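Local coordinates for ABC-type transport system, sugar-family extracellular solute-binding protein (Peptoclostridium difficile 630, PDB 6HNI) that binds tyrosine between its two lobes as the substrate-binding lipoprotein of an ABC transport system, and also has adhesive properties, at residues Val139-Gly144 / Val211-Thr216; Leu145-Ile150 / Pro237-Glu242; Lys177-Ala180 / Gly184-Val187; Gly244-Glu247 / Ala252-Gly255. The protein carries 1 engineered substitution. One frame throughout, in Å; residues are numbered along the deposited sequence.

Contact 1: Val139-Gly144 / Val211-Thr216; sequences VSVDKG and VLYVPT. With TYR (tyrosine), chain B.
Tyr213 reaches out of strand 211-214 and lays its phenol against the first turn of helix 141-145, the ring presenting its rim and its hydroxyl to the helix. CG stands anti to the backbone N (chi1 -178°), which sends the ring toward Val141 and Gly144. OH ends 3.9 Å from Val141 CA and somewhat farther from Val141 CG1, and the two side chains cross at about a right angle. Farther back on the ring, Gly144 CA lies near the ring plane, 4.4 Å from Tyr213 CE1. Glycine suits this place because a beta carbon here would point at that same edge and meet it too closely.

The hydroxyl of the buried Tyr213 is hydrogen-bonded to a water lying in the plane of the ring. That water is 2.7 Å from Tyr213 OH, lies within hydrogen-bonding distance of Ser140 O, 2.8 Å away, and accepts from Gly144 N at 3.1 Å, so the phenol is linked to the backbone just before the helix and within it.

Past the strand's end, Thr216 belongs to the ligand pocket: its OG1 accepts a hydrogen bond from the amino N of the bound tyrosine at 2.9 Å, while Gln172 also bonds OG1. Strand 211-214 runs between strands 157-163 and 238-240 in the parallel sheet, and Val141 additionally packs on Ala175 and Tyr179 of helix 167-183.

Contact 2: Leu145-Ile150 / Pro237-Glu242; sequences LELLKI and PVIAAE. With TYR (tyrosine), chain B.
The tyrosine pocket and the hydrophobic packing behind it share the segment Pro237-Glu242, whose strand is covered by Leu147 and Leu148 and whose far end grips the ligand. Ile239 points from the strand toward the turn formed by Leu145 to Leu148. Its CD1 meets the root of the Leu147 side chain, CB, at 4.3 Å, while its CG1 lies 4.4 Å from Leu148 CD2. One branched side chain thus touches two successive leucines, by purely apolar contacts at ordinary van der Waals range. Isoleucine fits because its longer branch reaches across to the turn, and the leucines offer purely apolar surface in a buried place. The turn is closed by the backbone bond from Leu148 N to Leu145 O.

Three residues on, Glu242 takes the phenol of the bound tyrosine: ligand OH donates to Glu242 OE2 across 2.5 Å, a short bond. The glutamate chain is bent at chi2 (91°), and its CG also lies against the phenol, 3.5 Å from the ligand OH. The other oxygen, OE1, accepts from Gly244 N and so caps helix 243-247, which fixes the rotation of the carboxylate.

Strand 238-240 lies beside strand 211-214 in the parallel sheet, and its other side makes backbone hydrogen bonds to Leu251 and Ala252; Leu148 also touches Val211, and Leu147 and Ile239 both reach the Ala252 side chain.

Contact 3: Lys177-Ala180 / Gly184-Val187; sequences KEYA and GFKV
Ala180 is the small knob on which Phe185, just before the strand, and Val187, within it, close down. Its methyl CB sits 3.8 Å from Phe185 CB and 3.5 Å from Val187 CG2, the latter tighter than usual for two carbons, so the helix and the chain that follows it are pressed closely together. The small methyl suits so close an approach. Val187 turns CG2 into it with CG1 anti to the backbone N (chi1 175°), and CG1 then meets the aliphatic part of Lys177 at CG, 4.3 Å away. The long methylene chain of the lysine lies along the outer margin, and its NZ forms a salt bridge with Glu189.

The segments join helix 167-183 to strand 186-192, the second half of a beta-alpha-beta unit that starts with strand 157-163. The helix ends in a Schellman motif: Gly184 has a positive phi of 81°, readily adopted by glycine, Phe185 N donates to Ala180 O at 3.1 Å, with an N-H...O angle of 156°, and the touching beta carbons of Ala180 and Phe185 are its hydrophobic part.

The Phe185 ring has Ala180 CA near its plane, at its edge. The Tyr179 ring comes to it at a slant: CE1 stands 4.0 Å from Phe185 CE2, which lies at the edge of the tyrosine ring. On its helix 141-145 side Tyr179 packs against Asp142 and Leu145, while Phe185 rests on Ile158 of strand 157-163.

Contact 4: Gly244-Glu247 / Ala252-Gly255; sequences GPVE and ACQG
Val246 aims at strand 252-255 with CG1 trans to its own backbone N (chi1 177°) and CG2 lying beside that N, a rotation that brings the CG2 methyl against the strand. Cys253 answers with SG set between its backbone N and carbonyl carbon (chi1 74°), so that CB and the sulfur both face the same methyl. Val246 CG2 is 3.7 Å from Cys253 CB and 3.9 Å from Cys253 SG.

The methyl also rests on the backbone just before the cysteine, 3.5 Å from Ala252 C and 3.7 Å from Ala252 O. One branch of the valine therefore spans the peptide joining the two strand residues. Ala252 itself turns its methyl away from the helix, to Leu147, Ile239 and Val293, so that its main chain is what Val246 meets.

Pro245, in the first turn of helix 243-247, touches the bound tyrosine, and Val246 O accepts from the side chain of Asn294. Cys253 pairs through its backbone with Ile292 of the antiparallel neighbour strand.

No hydrogen bond joins the segments, so between the two the contact is van der Waals packing. The branched valine suits the place because one methyl can bear on both the Ala252 peptide and the Cys253 side chain, and the cysteine, small and only slightly polar, lets its sulfur serve as one more apolar surface in a buried setting.

All four contacts lie in the lobe that holds the 157-163, 186-192, 211-214 and 238-240 sheet, and three of them reach the tyrosine: contact 1 through Thr216, contact 2 through Glu242 and contact 4 through Pro245. Contacts 1 and 2, with centres 7 Å apart, share neighbouring strands, with Val214 N 2.8 Å from Ile239 O in a probable hydrogen bond. Contact 4 adjoins contact 2 where Ala240 N lies 2.9 Å from Ala252 O. Contact 3 is farther out, about 21 Å from contact 4 and about 12 Å from contact 1 between centres, yet its Phe185 meets Leu148 of contact 2.

Contact 1: Val139-Gly144 / Val211-Thr216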
loop_
_atom_site.group_PDB
_atom_site.type_symbol
_atom_site.label_atom_id
_atom_site.label_comp_id
_atom_site.label_asym_id
_atom_site.label_seq_id
_atom_site.Cartn_x
_atom_site.Cartn_y
_atom_site.Cartn_z
ATOM N N VAL A 139 -0.882 -8.725 1.904
ATOM C CA VAL A 139 -1.094 -9.662 0.832
ATOM C C VAL A 139 0.086 -10.600 0.784
ATOM O O VAL A 139 1.207 -10.148 1.024
ATOM C CB VAL A 139 -1.294 -8.941 -0.532
ATOM C CG1 VAL A 139 -0.052 -8.124 -1.009
ATOM C CG2 VAL A 139 -1.822 -9.906 -1.593
ATOM N N SER A 140 -0.147 -11.872 0.516
ATOM C CA SER A 140 1.027 -12.781 0.451
ATOM C C SER A 140 1.889 -12.543 -0.784
ATOM O O SER A 140 1.407 -12.183 -1.840
ATOM C CB SER A 140 0.636 -14.248 0.526
ATOM O OG SER A 140 0.025 -14.645 -0.684
ATOM N N VAL A 141 3.209 -12.747 -0.602
ATOM C CA VAL A 141 4.135 -12.607 -1.748
ATOM C C VAL A 141 3.778 -13.637 -2.808
ATOM O O VAL A 141 3.984 -13.428 -3.997
ATOM C CB VAL A 141 5.629 -12.754 -1.366
ATOM C CG1 VAL A 141 6.076 -11.624 -0.475
ATOM C CG2 VAL A 141 5.983 -14.125 -0.779
ATOM N N ASP A 142 3.186 -14.747 -2.365
ATOM C CA ASP A 142 2.833 -15.828 -3.265
ATOM C C ASP A 142 1.893 -15.375 -4.365
ATOM O O ASP A 142 1.942 -15.884 -5.462
ATOM C CB ASP A 142 2.162 -17.000 -2.506
ATOM C CG ASP A 142 2.993 -17.515 -1.321
ATOM O OD1 ASP A 142 3.408 -16.743 -0.427
ATOM O OD2 ASP A 142 3.196 -18.727 -1.233
ATOM N N LYS A 143 1.021 -14.415 -4.078
ATOM C CA LYS A 143 0.049 -13.976 -5.078
ATOM C C LYS A 143 0.706 -13.369 -6.302
ATOM O O LYS A 143 0.330 -13.632 -7.413
ATOM C CB LYS A 143 -0.947 -12.978 -4.467
ATOM C CG LYS A 143 -1.851 -13.616 -3.406
ATOM C CD LYS A 143 -2.880 -14.556 -4.011
ATOM C CE LYS A 143 -3.882 -15.032 -2.951
ATOM N NZ LYS A 143 -4.837 -15.970 -3.589
ATOM N N GLY A 144 1.664 -12.505 -6.076
ATOM C CA GLY A 144 2.410 -11.956 -7.198
ATOM C C GLY A 144 3.343 -12.956 -7.856
ATOM O O GLY A 144 3.436 -13.009 -9.090
ATOM N N VAL A 211 13.403 -10.729 -13.129
ATOM C CA VAL A 211 12.105 -10.084 -12.847
ATOM C C VAL A 211 12.305 -9.199 -11.619
ATOM O O VAL A 211 13.129 -9.499 -10.758
ATOM C CB VAL A 211 11.032 -11.176 -12.617
ATOM C CG1 VAL A 211 11.277 -11.918 -11.304
ATOM C CG2 VAL A 211 9.606 -10.585 -12.606
ATOM N N LEU A 212 11.553 -8.095 -11.579
ATOM C CA LEU A 212 11.508 -7.186 -10.418
ATOM C C LEU A 212 10.181 -7.389 -9.694
ATOM O O LEU A 212 9.142 -7.440 -10.376
ATOM C CB LEU A 212 11.589 -5.776 -10.832
ATOM C CG LEU A 212 11.800 -4.782 -9.708
ATOM C CD1 LEU A 212 13.169 -4.811 -9.080
ATOM C CD2 LEU A 212 11.491 -3.380 -10.194
ATOM N N TYR A 213 10.266 -7.553 -8.392
ATOM C CA TYR A 213 9.027 -7.554 -7.540
ATOM C C TYR A 213 8.943 -6.221 -6.814
ATOM O O TYR A 213 9.906 -5.785 -6.178
ATOM C CB TYR A 213 9.093 -8.701 -6.563
ATOM C CG TYR A 213 7.842 -8.803 -5.674
ATOM C CD1 TYR A 213 6.678 -9.358 -6.156
ATOM C CD2 TYR A 213 7.821 -8.321 -4.369
ATOM C CE1 TYR A 213 5.528 -9.400 -5.343
ATOM C CE2 TYR A 213 6.681 -8.403 -3.583
ATOM C CZ TYR A 213 5.591 -8.988 -4.100
ATOM O OH TYR A 213 4.428 -9.028 -3.277
ATOM N N VAL A 214 7.768 -5.583 -6.882
ATOM C CA VAL A 214 7.543 -4.317 -6.191
ATOM C C VAL A 214 6.608 -4.558 -5.007
ATOM O O VAL A 214 5.379 -4.745 -5.206
ATOM C CB VAL A 214 7.042 -3.250 -7.147
ATOM C CG1 VAL A 214 6.756 -1.935 -6.417
ATOM C CG2 VAL A 214 8.039 -3.028 -8.296
ATOM N N PRO A 215 7.136 -4.547 -3.802
ATOM C CA PRO A 215 6.264 -4.646 -2.615
ATOM C C PRO A 215 5.445 -3.364 -2.473
ATOM O O PRO A 215 5.551 -2.430 -3.235
ATOM C CB PRO A 215 7.249 -4.793 -1.447
ATOM C CG PRO A 215 8.583 -4.522 -1.985
ATOM C CD PRO A 215 8.531 -4.199 -3.426
ATOM N N THR A 216 4.545 -3.396 -1.469
ATOM C CA THR A 216 3.808 -2.173 -1.115
ATOM C C THR A 216 4.655 -1.201 -0.285
ATOM O O THR A 216 4.552 -1.084 0.917
ATOM C CB THR A 216 2.432 -2.490 -0.446
ATOM O OG1 THR A 216 2.609 -3.119 0.782
ATOM C CG2 THR A 216 1.586 -3.300 -1.414
HETATM N N TYR B . 1.491 -0.983 2.476
HETATM C CA TYR B . 2.004 0.396 2.541
HETATM C C TYR B . 2.191 0.801 3.995
HETATM O O TYR B . 2.462 1.971 4.241
HETATM C CB TYR B . 1.190 1.380 1.676
HETATM C CG TYR B . 1.286 1.082 0.217
HETATM C CD1 TYR B . 2.531 1.254 -0.456
HETATM C CD2 TYR B . 0.259 0.579 -0.524
HETATM C CE1 TYR B . 2.655 0.906 -1.776
HETATM C CE2 TYR B . 0.367 0.228 -1.852
HETATM C CZ TYR B . 1.614 0.391 -2.500
HETATM O OH TYR B . 1.748 0.036 -3.828
HETATM O OXT TYR B . 2.168 -0.039 4.870
HETATM O O HOH W 1 2.237 -10.469 -3.859
#

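Contact 2: Leu145-Ile150 / Pro237-Glu242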
loop_
_atom_site.group_PDB
_atom_site.type_symbol
_atom_site.label_atom_id
_atom_site.label_comp_id
_atom_site.label_asym_id
_atom_site.label_seq_id
_atom_site.Cartn_x
_atom_site.Cartn_y
_atom_site.Cartn_z
ATOM N N LEU A 145 4.008 -13.779 -7.056
ATOM C CA LEU A 145 4.974 -14.725 -7.601
ATOM C C LEU A 145 4.320 -15.855 -8.415
ATOM O O LEU A 145 4.957 -16.410 -9.295
ATOM C CB LEU A 145 5.918 -15.202 -6.493
ATOM C CG LEU A 145 6.764 -14.058 -5.890
ATOM C CD1 LEU A 145 7.658 -14.566 -4.779
ATOM C CD2 LEU A 145 7.551 -13.247 -6.897
ATOM N N GLU A 146 3.049 -16.143 -8.161
ATOM C CA GLU A 146 2.184 -17.013 -9.022
ATOM C C GLU A 146 2.200 -16.584 -10.476
ATOM O O GLU A 146 2.091 -17.411 -11.381
ATOM C CB GLU A 146 0.675 -17.013 -8.528
ATOM C CG GLU A 146 0.373 -17.957 -7.387
ATOM C CD GLU A 146 -1.034 -17.819 -6.782
ATOM O OE1 GLU A 146 -2.009 -17.457 -7.511
ATOM O OE2 GLU A 146 -1.167 -18.086 -5.566
ATOM N N LEU A 147 2.343 -15.283 -10.701
ATOM C CA LEU A 147 2.318 -14.740 -12.034
ATOM C C LEU A 147 3.572 -15.030 -12.846
ATOM O O LEU A 147 3.552 -14.889 -14.053
ATOM C CB LEU A 147 2.034 -13.244 -11.989
ATOM C CG LEU A 147 0.709 -12.834 -11.279
ATOM C CD1 LEU A 147 0.645 -11.331 -11.385
ATOM C CD2 LEU A 147 -0.497 -13.542 -11.894
ATOM N N LEU A 148 4.655 -15.442 -12.191
ATOM C CA LEU A 148 5.841 -15.854 -12.929
ATOM C C LEU A 148 5.548 -17.012 -13.867
ATOM O O LEU A 148 6.101 -17.058 -14.959
ATOM C CB LEU A 148 6.961 -16.185 -11.962
ATOM C CG LEU A 148 7.497 -15.061 -11.099
ATOM C CD1 LEU A 148 8.591 -15.563 -10.151
ATOM C CD2 LEU A 148 7.955 -13.864 -11.920
ATOM N N LYS A 149 4.658 -17.927 -13.489
ATOM C CA LYS A 149 4.310 -19.046 -14.383
ATOM C C LYS A 149 3.764 -18.549 -15.708
ATOM O O LYS A 149 3.884 -19.216 -16.736
ATOM C CB LYS A 149 3.221 -19.930 -13.778
ATOM C CG LYS A 149 3.612 -20.683 -12.542
ATOM C CD LYS A 149 2.554 -21.697 -12.166
ATOM C CE LYS A 149 2.267 -22.695 -13.278
ATOM N NZ LYS A 149 1.644 -23.931 -12.717
ATOM N N ILE A 150 3.153 -17.373 -15.664
ATOM C CA ILE A 150 2.456 -16.847 -16.822
ATOM C C ILE A 150 3.434 -16.012 -17.635
ATOM O O ILE A 150 3.537 -16.237 -18.848
ATOM C CB ILE A 150 1.274 -15.964 -16.411
ATOM C CG1 ILE A 150 0.279 -16.799 -15.595
ATOM C CG2 ILE A 150 0.643 -15.339 -17.666
ATOM C CD1 ILE A 150 -0.886 -16.007 -15.048
ATOM N N PRO A 237 10.470 -7.862 -16.809
ATOM C CA PRO A 237 9.065 -7.803 -16.287
ATOM C C PRO A 237 9.071 -7.349 -14.842
ATOM O O PRO A 237 9.897 -7.774 -14.023
ATOM C CB PRO A 237 8.570 -9.238 -16.424
ATOM C CG PRO A 237 9.626 -10.004 -17.165
ATOM C CD PRO A 237 10.900 -9.243 -17.120
ATOM N N VAL A 238 8.128 -6.471 -14.538
ATOM C CA VAL A 238 7.917 -5.999 -13.173
ATOM C C VAL A 238 6.519 -6.462 -12.632
ATOM O O VAL A 238 5.506 -6.128 -13.232
ATOM C CB VAL A 238 7.978 -4.465 -13.135
ATOM C CG1 VAL A 238 7.809 -3.980 -11.734
ATOM C CG2 VAL A 238 9.315 -3.963 -13.704
ATOM N N ILE A 239 6.581 -7.262 -11.601
ATOM C CA ILE A 239 5.354 -7.717 -10.892
ATOM C C ILE A 239 5.258 -6.853 -9.671
ATOM O O ILE A 239 6.122 -6.820 -8.815
ATOM C CB ILE A 239 5.474 -9.195 -10.503
ATOM C CG1 ILE A 239 5.649 -10.097 -11.723
ATOM C CG2 ILE A 239 4.275 -9.608 -9.675
ATOM C CD1 ILE A 239 4.671 -9.918 -12.831
ATOM N N ALA A 240 4.078 -6.215 -9.513
ATOM C CA ALA A 240 3.821 -5.422 -8.309
ATOM C C ALA A 240 2.829 -6.131 -7.408
ATOM O O ALA A 240 2.013 -6.947 -7.882
ATOM C CB ALA A 240 3.268 -4.058 -8.672
ATOM N N ALA A 241 2.859 -5.771 -6.140
ATOM C CA ALA A 241 1.925 -6.332 -5.141
ATOM C C ALA A 241 0.476 -5.892 -5.326
ATOM O O ALA A 241 -0.403 -6.624 -4.879
ATOM C CB ALA A 241 2.392 -5.975 -3.759
ATOM N N GLU A 242 0.245 -4.771 -5.980
ATOM C CA GLU A 242 -1.112 -4.238 -6.197
ATOM C C GLU A 242 -1.180 -3.426 -7.443
ATOM O O GLU A 242 -0.146 -3.270 -8.127
ATOM C CB GLU A 242 -1.605 -3.488 -4.958
ATOM C CG GLU A 242 -0.793 -2.278 -4.525
ATOM C CD GLU A 242 -1.239 -0.949 -5.114
ATOM O OE1 GLU A 242 -2.375 -0.852 -5.672
ATOM O OE2 GLU A 242 -0.460 0.044 -5.003
HETATM N N TYR B . 1.491 -0.983 2.476
HETATM C CA TYR B . 2.004 0.396 2.541
HETATM C C TYR B . 2.191 0.801 3.995
HETATM O O TYR B . 2.462 1.971 4.241
HETATM C CB TYR B . 1.190 1.380 1.676
HETATM C CG TYR B . 1.286 1.082 0.217
HETATM C CD1 TYR B . 2.531 1.254 -0.456
HETATM C CD2 TYR B . 0.259 0.579 -0.524
HETATM C CE1 TYR B . 2.655 0.906 -1.776
HETATM C CE2 TYR B . 0.367 0.228 -1.852
HETATM C CZ TYR B . 1.614 0.391 -2.500
HETATM O OH TYR B . 1.748 0.036 -3.828
HETATM O OXT TYR B . 2.168 -0.039 4.870
#

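Contact 3: Lys177-Ala180 / Gly184-Val187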
loop_
_atom_site.group_PDB
_atom_site.type_symbol
_atom_site.label_atom_id
_atom_site.label_comp_id
_atom_site.label_asym_id
_atom_site.label_seq_id
_atom_site.Cartn_x
_atom_site.Cartn_y
_atom_site.Cartn_z
ATOM N N LYS A 177 12.185 -13.360 0.631
ATOM C CA LYS A 177 13.361 -14.229 0.810
ATOM C C LYS A 177 12.963 -15.592 1.330
ATOM O O LYS A 177 13.567 -16.599 0.935
ATOM C CB LYS A 177 14.398 -13.590 1.705
ATOM C CG LYS A 177 15.062 -12.375 1.086
ATOM C CD LYS A 177 15.673 -11.440 2.091
ATOM C CE LYS A 177 17.020 -11.852 2.575
ATOM N NZ LYS A 177 17.641 -10.671 3.261
ATOM N N GLU A 178 11.964 -15.671 2.215
ATOM C CA GLU A 178 11.506 -16.956 2.689
ATOM C C GLU A 178 10.902 -17.790 1.553
ATOM O O GLU A 178 11.232 -18.993 1.398
ATOM C CB GLU A 178 10.474 -16.771 3.820
ATOM C CG GLU A 178 9.876 -18.058 4.343
ATOM C CD GLU A 178 10.825 -18.832 5.249
ATOM O OE1 GLU A 178 12.011 -18.422 5.420
ATOM O OE2 GLU A 178 10.375 -19.863 5.799
ATOM N N TYR A 179 10.055 -17.177 0.742
ATOM C CA TYR A 179 9.495 -17.844 -0.415
ATOM C C TYR A 179 10.599 -18.336 -1.366
ATOM O O TYR A 179 10.561 -19.464 -1.852
ATOM C CB TYR A 179 8.547 -16.917 -1.160
ATOM C CG TYR A 179 7.854 -17.502 -2.373
ATOM C CD1 TYR A 179 8.498 -17.550 -3.587
ATOM C CD2 TYR A 179 6.535 -17.932 -2.325
ATOM C CE1 TYR A 179 7.882 -18.040 -4.701
ATOM C CE2 TYR A 179 5.914 -18.431 -3.444
ATOM C CZ TYR A 179 6.601 -18.480 -4.635
ATOM O OH TYR A 179 6.042 -18.977 -5.777
ATOM N N ALA A 180 11.580 -17.487 -1.616
ATOM C CA ALA A 180 12.637 -17.791 -2.595
ATOM C C ALA A 180 13.436 -18.979 -2.116
ATOM O O ALA A 180 13.770 -19.851 -2.927
ATOM C CB ALA A 180 13.502 -16.588 -2.750
ATOM N N GLY A 184 13.295 -22.216 -4.815
ATOM C CA GLY A 184 14.438 -22.286 -5.762
ATOM C C GLY A 184 14.769 -21.001 -6.500
ATOM O O GLY A 184 15.336 -21.052 -7.606
ATOM N N PHE A 185 14.466 -19.845 -5.899
ATOM C CA PHE A 185 14.836 -18.529 -6.478
ATOM C C PHE A 185 15.950 -17.879 -5.668
ATOM O O PHE A 185 16.121 -18.142 -4.454
ATOM C CB PHE A 185 13.615 -17.580 -6.441
ATOM C CG PHE A 185 12.491 -18.027 -7.281
ATOM C CD1 PHE A 185 12.424 -17.699 -8.602
ATOM C CD2 PHE A 185 11.471 -18.769 -6.729
ATOM C CE1 PHE A 185 11.343 -18.104 -9.395
ATOM C CE2 PHE A 185 10.429 -19.214 -7.500
ATOM C CZ PHE A 185 10.339 -18.865 -8.826
ATOM N N LYS A 186 16.692 -17.030 -6.374
ATOM C CA LYS A 186 17.665 -16.096 -5.807
ATOM C C LYS A 186 17.005 -14.714 -5.683
ATOM O O LYS A 186 16.245 -14.321 -6.555
ATOM C CB LYS A 186 18.865 -15.992 -6.754
ATOM C CG LYS A 186 19.972 -15.071 -6.277
ATOM C CD LYS A 186 21.257 -15.420 -7.028
ATOM C CE LYS A 186 22.418 -14.566 -6.589
ATOM N NZ LYS A 186 22.351 -13.272 -7.304
ATOM N N VAL A 187 17.302 -13.977 -4.625
ATOM C CA VAL A 187 16.782 -12.618 -4.491
ATOM C C VAL A 187 17.970 -11.662 -4.478
ATOM O O VAL A 187 18.945 -11.898 -3.759
ATOM C CB VAL A 187 15.999 -12.433 -3.178
ATOM C CG1 VAL A 187 15.544 -10.984 -2.960
ATOM C CG2 VAL A 187 14.836 -13.382 -3.179
#

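Contact 4: Gly244-Glu247 / Ala252-Gly255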
loop_
_atom_site.group_PDB
_atom_site.type_symbol
_atom_site.label_atom_id
_atom_site.label_comp_id
_atom_site.label_asym_id
_atom_site.label_seq_id
_atom_site.Cartn_x
_atom_site.Cartn_y
_atom_site.Cartn_z
ATOM N N GLY A 244 -1.916 -0.247 -8.381
ATOM C CA GLY A 244 -1.465 1.118 -8.587
ATOM C C GLY A 244 -0.190 1.159 -9.437
ATOM O O GLY A 244 -0.108 1.873 -10.440
ATOM N N PRO A 245 0.831 0.396 -9.041
ATOM C CA PRO A 245 2.054 0.429 -9.886
ATOM C C PRO A 245 1.827 -0.097 -11.284
ATOM O O PRO A 245 2.536 0.302 -12.195
ATOM C CB PRO A 245 2.999 -0.470 -9.091
ATOM C CG PRO A 245 2.607 -0.252 -7.655
ATOM C CD PRO A 245 1.104 -0.141 -7.708
ATOM N N VAL A 246 0.888 -1.017 -11.482
ATOM C CA VAL A 246 0.544 -1.501 -12.813
ATOM C C VAL A 246 -0.017 -0.375 -13.668
ATOM O O VAL A 246 0.405 -0.192 -14.819
ATOM C CB VAL A 246 -0.359 -2.748 -12.760
ATOM C CG1 VAL A 246 -0.791 -3.231 -14.137
ATOM C CG2 VAL A 246 0.291 -3.852 -11.951
ATOM N N GLU A 247 -0.931 0.418 -13.089
ATOM C CA GLU A 247 -1.444 1.599 -13.779
ATOM C C GLU A 247 -0.321 2.576 -14.137
ATOM O O GLU A 247 -0.394 3.255 -15.172
ATOM C CB GLU A 247 -2.503 2.353 -12.944
ATOM C CG GLU A 247 -3.752 1.550 -12.602
ATOM C CD GLU A 247 -4.718 2.302 -11.689
ATOM O OE1 GLU A 247 -4.348 3.331 -11.054
ATOM O OE2 GLU A 247 -5.872 1.846 -11.604
ATOM N N ALA A 252 2.248 -6.403 -14.178
ATOM C CA ALA A 252 1.110 -7.173 -13.653
ATOM C C ALA A 252 1.096 -7.260 -12.158
ATOM O O ALA A 252 2.124 -7.068 -11.494
ATOM C CB ALA A 252 1.103 -8.569 -14.222
ATOM N N CYS A 253 -0.096 -7.558 -11.616
ATOM C CA CYS A 253 -0.289 -7.816 -10.197
ATOM C C CYS A 253 -1.446 -8.784 -9.987
ATOM O O CYS A 253 -2.253 -8.999 -10.898
ATOM C CB CYS A 253 -0.576 -6.511 -9.469
ATOM S SG CYS A 253 -2.242 -5.877 -9.793
ATOM N N GLN A 254 -1.509 -9.347 -8.781
ATOM C CA GLN A 254 -2.661 -10.104 -8.337
ATOM C C GLN A 254 -2.886 -9.596 -6.905
ATOM O O GLN A 254 -2.328 -10.119 -5.927
ATOM C CB GLN A 254 -2.412 -11.616 -8.365
ATOM C CG GLN A 254 -3.629 -12.418 -7.952
ATOM C CD GLN A 254 -3.451 -13.900 -8.145
ATOM O OE1 GLN A 254 -2.290 -14.440 -8.181
ATOM N NE2 GLN A 254 -4.529 -14.560 -8.299
ATOM N N GLY A 255 -3.664 -8.514 -6.817
ATOM C CA GLY A 255 -3.769 -7.745 -5.595
ATOM C C GLY A 255 -5.172 -7.346 -5.185
ATOM O O GLY A 255 -6.112 -7.623 -5.904
#